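CELL WALL surface anchor family protein (Streptococcus pneumoniae, PDB 2X9X) forms the repeating backbone subunit of the pneumococcal pilus, a surface fibre probably involved in cell adhesion. Local coordinates at residues Ala387-Leu392 against Arg407-Val412. The protein carries 1 engineered substitution. Residues are numbered along the deposited sequence; the frame is centred on the assembly and turned at random.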
ATOM      1  N   ALA A 387       7.300 -14.261   2.573  1.00 11.58           N
ATOM      2  CA  ALA A 387       7.072 -15.532   3.245  1.00 12.29           C
ATOM      3  C   ALA A 387       8.330 -16.389   3.181  1.00 13.99           C
ATOM      4  O   ALA A 387       9.094 -16.327   2.208  1.00 16.64           O
ATOM      5  CB  ALA A 387       5.902 -16.266   2.610  1.00 12.97           C
ATOM      6  N   GLY A 388       8.548 -17.185   4.219  1.00 15.05           N
ATOM      7  CA  GLY A 388       9.660 -18.115   4.214  1.00 15.88           C
ATOM      8  C   GLY A 388      10.053 -18.605   5.589  1.00 15.85           C
ATOM      9  O   GLY A 388       9.426 -18.256   6.596  1.00 16.85           O
ATOM     10  N   THR A 389      11.098 -19.424   5.624  1.00 15.56           N
ATOM     11  CA  THR A 389      11.635 -19.937   6.873  1.00 13.64           C
ATOM     12  C   THR A 389      12.902 -19.180   7.226  1.00 14.92           C
ATOM     13  O   THR A 389      13.884 -19.211   6.481  1.00 17.03           O
ATOM     14  CB  THR A 389      11.956 -21.434   6.772  1.00 17.08           C
ATOM     15  OG1 THR A 389      10.783 -22.145   6.356  1.00 21.68           O
ATOM     16  CG2 THR A 389      12.428 -21.967   8.112  1.00 17.87           C
ATOM     17  N   TYR A 390      12.871 -18.485   8.359  1.00 13.85           N
ATOM     18  CA  TYR A 390      14.008 -17.688   8.792  1.00 14.77           C
ATOM     19  C   TYR A 390      14.468 -18.151  10.163  1.00 12.04           C
ATOM     20  O   TYR A 390      13.822 -18.994  10.792  1.00 13.51           O
ATOM     21  CB  TYR A 390      13.646 -16.198   8.821  1.00 14.47           C
ATOM     22  CG  TYR A 390      13.102 -15.677   7.512  1.00 16.32           C
ATOM     23  CD1 TYR A 390      13.952 -15.371   6.453  1.00 21.85           C
ATOM     24  CD2 TYR A 390      11.740 -15.487   7.332  1.00 15.89           C
ATOM     25  CE1 TYR A 390      13.455 -14.891   5.252  1.00 20.16           C
ATOM     26  CE2 TYR A 390      11.237 -15.007   6.136  1.00 15.46           C
ATOM     27  CZ  TYR A 390      12.094 -14.711   5.103  1.00 19.63           C
ATOM     28  OH  TYR A 390      11.577 -14.228   3.922  1.00 20.81           O
ATOM     29  N   TYR A 391      15.584 -17.597  10.626  1.00 12.36           N
ATOM     30  CA  TYR A 391      16.176 -18.024  11.889  1.00 14.01           C
ATOM     31  C   TYR A 391      16.667 -16.849  12.730  1.00 14.53           C
ATOM     32  O   TYR A 391      17.474 -16.045  12.271  1.00 18.56           O
ATOM     33  CB  TYR A 391      17.336 -18.984  11.621  1.00 15.46           C
ATOM     34  CG  TYR A 391      16.918 -20.235  10.885  1.00 17.69           C
ATOM     35  CD1 TYR A 391      16.633 -21.407  11.573  1.00 23.18           C
ATOM     36  CD2 TYR A 391      16.786 -20.237   9.503  1.00 19.89           C
ATOM     37  CE1 TYR A 391      16.242 -22.551  10.904  1.00 26.69           C
ATOM     38  CE2 TYR A 391      16.395 -21.378   8.824  1.00 24.71           C
ATOM     39  CZ  TYR A 391      16.125 -22.530   9.530  1.00 26.29           C
ATOM     40  OH  TYR A 391      15.736 -23.670   8.861  1.00 30.34           O
ATOM     41  N   LEU A 392      16.171 -16.747  13.960  1.00 14.60           N
ATOM     42  CA  LEU A 392      16.674 -15.739  14.885  1.00 14.70           C
ATOM     43  C   LEU A 392      18.034 -16.155  15.419  1.00 14.90           C
ATOM     44  O   LEU A 392      18.250 -17.324  15.745  1.00 17.78           O
ATOM     45  CB  LEU A 392      15.744 -15.588  16.087  1.00 22.35           C
ATOM     46  CG  LEU A 392      14.487 -14.732  16.052  1.00 21.59           C
ATOM     47  CD1 LEU A 392      13.866 -14.746  17.452  1.00 17.44           C
ATOM     48  CD2 LEU A 392      14.782 -13.309  15.599  1.00 18.86           C
ATOM     49  N   ARG A 407      20.269 -21.096  16.790  1.00 18.95           N
ATOM     50  CA  ARG A 407      19.325 -20.202  16.139  1.00 17.13           C
ATOM     51  C   ARG A 407      17.914 -20.738  16.348  1.00 18.04           C
ATOM     52  O   ARG A 407      17.722 -21.932  16.601  1.00 22.26           O
ATOM     53  CB  ARG A 407      19.648 -20.068  14.649  1.00 17.73           C
ATOM     54  CG  ARG A 407      20.935 -19.305  14.389  1.00 16.55           C
ATOM     55  CD  ARG A 407      21.209 -19.140  12.904  1.00 17.40           C
ATOM     56  NE  ARG A 407      22.471 -18.447  12.679  1.00 18.38           N
ATOM     57  CZ  ARG A 407      23.069 -18.351  11.496  1.00 19.77           C
ATOM     58  NH1 ARG A 407      22.517 -18.910  10.428  1.00 21.46           N
ATOM     59  NH2 ARG A 407      24.223 -17.703  11.385  1.00 22.54           N
ATOM     60  N   GLN A 408      16.924 -19.859  16.272  1.00 16.50           N
ATOM     61  CA  GLN A 408      15.548 -20.307  16.423  1.00 17.66           C
ATOM     62  C   GLN A 408      14.741 -20.093  15.156  1.00 16.63           C
ATOM     63  O   GLN A 408      14.575 -18.969  14.685  1.00 15.70           O
ATOM     64  CB  GLN A 408      14.855 -19.635  17.601  1.00 21.61           C
ATOM     65  CG  GLN A 408      13.447 -20.166  17.817  1.00 24.57           C
ATOM     66  CD  GLN A 408      12.893 -19.823  19.180  1.00 24.64           C
ATOM     67  OE1 GLN A 408      13.642 -19.591  20.131  1.00 32.01           O
ATOM     68  NE2 GLN A 408      11.571 -19.792  19.286  1.00 23.98           N
ATOM     69  N   LYS A 409      14.242 -21.198  14.619  1.00 17.73           N
ATOM     70  CA  LYS A 409      13.463 -21.200  13.393  1.00 17.89           C
ATOM     71  C   LYS A 409      12.120 -20.504  13.585  1.00 18.42           C
ATOM     72  O   LYS A 409      11.455 -20.671  14.617  1.00 19.34           O
ATOM     73  CB  LYS A 409      13.247 -22.647  12.948  1.00 21.12           C
ATOM     74  CG  LYS A 409      12.474 -22.836  11.655  1.00 25.69           C
ATOM     75  CD  LYS A 409      12.272 -24.331  11.399  1.00 34.10           C
ATOM     76  CE  LYS A 409      11.631 -24.611  10.054  1.00 46.96           C
ATOM     77  NZ  LYS A 409      11.522 -26.080   9.812  1.00 50.81           N
ATOM     78  N   PHE A 410      11.737 -19.703  12.599  1.00 15.23           N
ATOM     79  CA  PHE A 410      10.373 -19.191  12.525  1.00 15.10           C
ATOM     80  C   PHE A 410       9.874 -19.129  11.087  1.00 13.64           C
ATOM     81  O   PHE A 410      10.658 -19.020  10.141  1.00 16.74           O
ATOM     82  CB  PHE A 410      10.207 -17.847  13.254  1.00 16.07           C
ATOM     83  CG  PHE A 410      10.971 -16.695  12.644  1.00 14.95           C
ATOM     84  CD1 PHE A 410      10.343 -15.807  11.780  1.00 15.00           C
ATOM     85  CD2 PHE A 410      12.297 -16.461  12.985  1.00 13.76           C
ATOM     86  CE1 PHE A 410      11.034 -14.726  11.241  1.00 15.38           C
ATOM     87  CE2 PHE A 410      12.990 -15.387  12.454  1.00 14.71           C
ATOM     88  CZ  PHE A 410      12.355 -14.513  11.582  1.00 15.06           C
ATOM     89  N   GLU A 411       8.563 -19.242  10.927  1.00 13.48           N
ATOM     90  CA  GLU A 411       7.954 -19.222   9.605  1.00 15.42           C
ATOM     91  C   GLU A 411       7.142 -17.953   9.408  1.00 15.57           C
ATOM     92  O   GLU A 411       6.270 -17.632  10.216  1.00 16.82           O
ATOM     93  CB  GLU A 411       7.053 -20.444   9.415  1.00 19.09           C
ATOM     94  CG  GLU A 411       7.718 -21.775   9.725  1.00 26.64           C
ATOM     95  CD  GLU A 411       8.538 -22.304   8.569  1.00 43.22           C
ATOM     96  OE1 GLU A 411       9.086 -23.424   8.690  1.00 52.24           O
ATOM     97  OE2 GLU A 411       8.627 -21.605   7.538  1.00 45.52           O
ATOM     98  N   VAL A 412       7.437 -17.229   8.332  1.00 12.87           N
ATOM     99  CA  VAL A 412       6.637 -16.074   7.945  1.00 12.09           C
ATOM    100  C   VAL A 412       5.640 -16.521   6.878  1.00 13.80           C
ATOM    101  O   VAL A 412       6.013 -17.177   5.898  1.00 14.92           O
ATOM    102  CB  VAL A 412       7.526 -14.941   7.412  1.00 11.67           C
ATOM    103  CG1 VAL A 412       6.677 -13.773   6.902  1.00 12.13           C
ATOM    104  CG2 VAL A 412       8.504 -14.487   8.498  1.00 14.18           C
TER
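Thr389 OG1 donates a short hydrogen bond of 2.5 Å to Glu411 OE2, reaching the syn side of the carboxylate from 26° out of its plane. Glu411 bends at chi2 (-83°), which brings its carboxylate alongside the Thr389 hydroxyl, and its other oxygen has a long salt bridge to Lys409. Threonine suits this place because its methyl serves as well as its hydroxyl: CG2 lies tightly against Lys409 CE at 3.4 Å. The extended lysine chain and Tyr391 lie side by side, pointing the same way, with Tyr391 CE1 3.6 Å from Lys409 CB, while the lysine amine stays at the surface.

On the inner face, Phe410 takes chi1 66°, between its backbone N and carbonyl carbon, and this turns the ring so that one face lies against Tyr390 CB, 3.9 Å from the ring centroid, in a CH-pi contact. Val412 CG2 fills in at the edge of the Tyr390 ring, and Leu392 packs against Phe410 CE2. Phe268 meets Phe410 edge-to-face, continuing the core into strand 260-271. Gly388 suits its place because its backbone angles would jam a CB against the preceding carbonyl oxygen, and the Tyr390 ring crowds the same spot.

Six backbone hydrogen bonds pair Gly388, Tyr390 and Leu392 with Val412, Phe410 and Gln408. This is a two-stranded antiparallel edge of a four-stranded sheet, with strand 408-412 outermost, in a beta-sandwich consistent with the prealbumin-like, Cna-B-type fold of Gram-positive pilins.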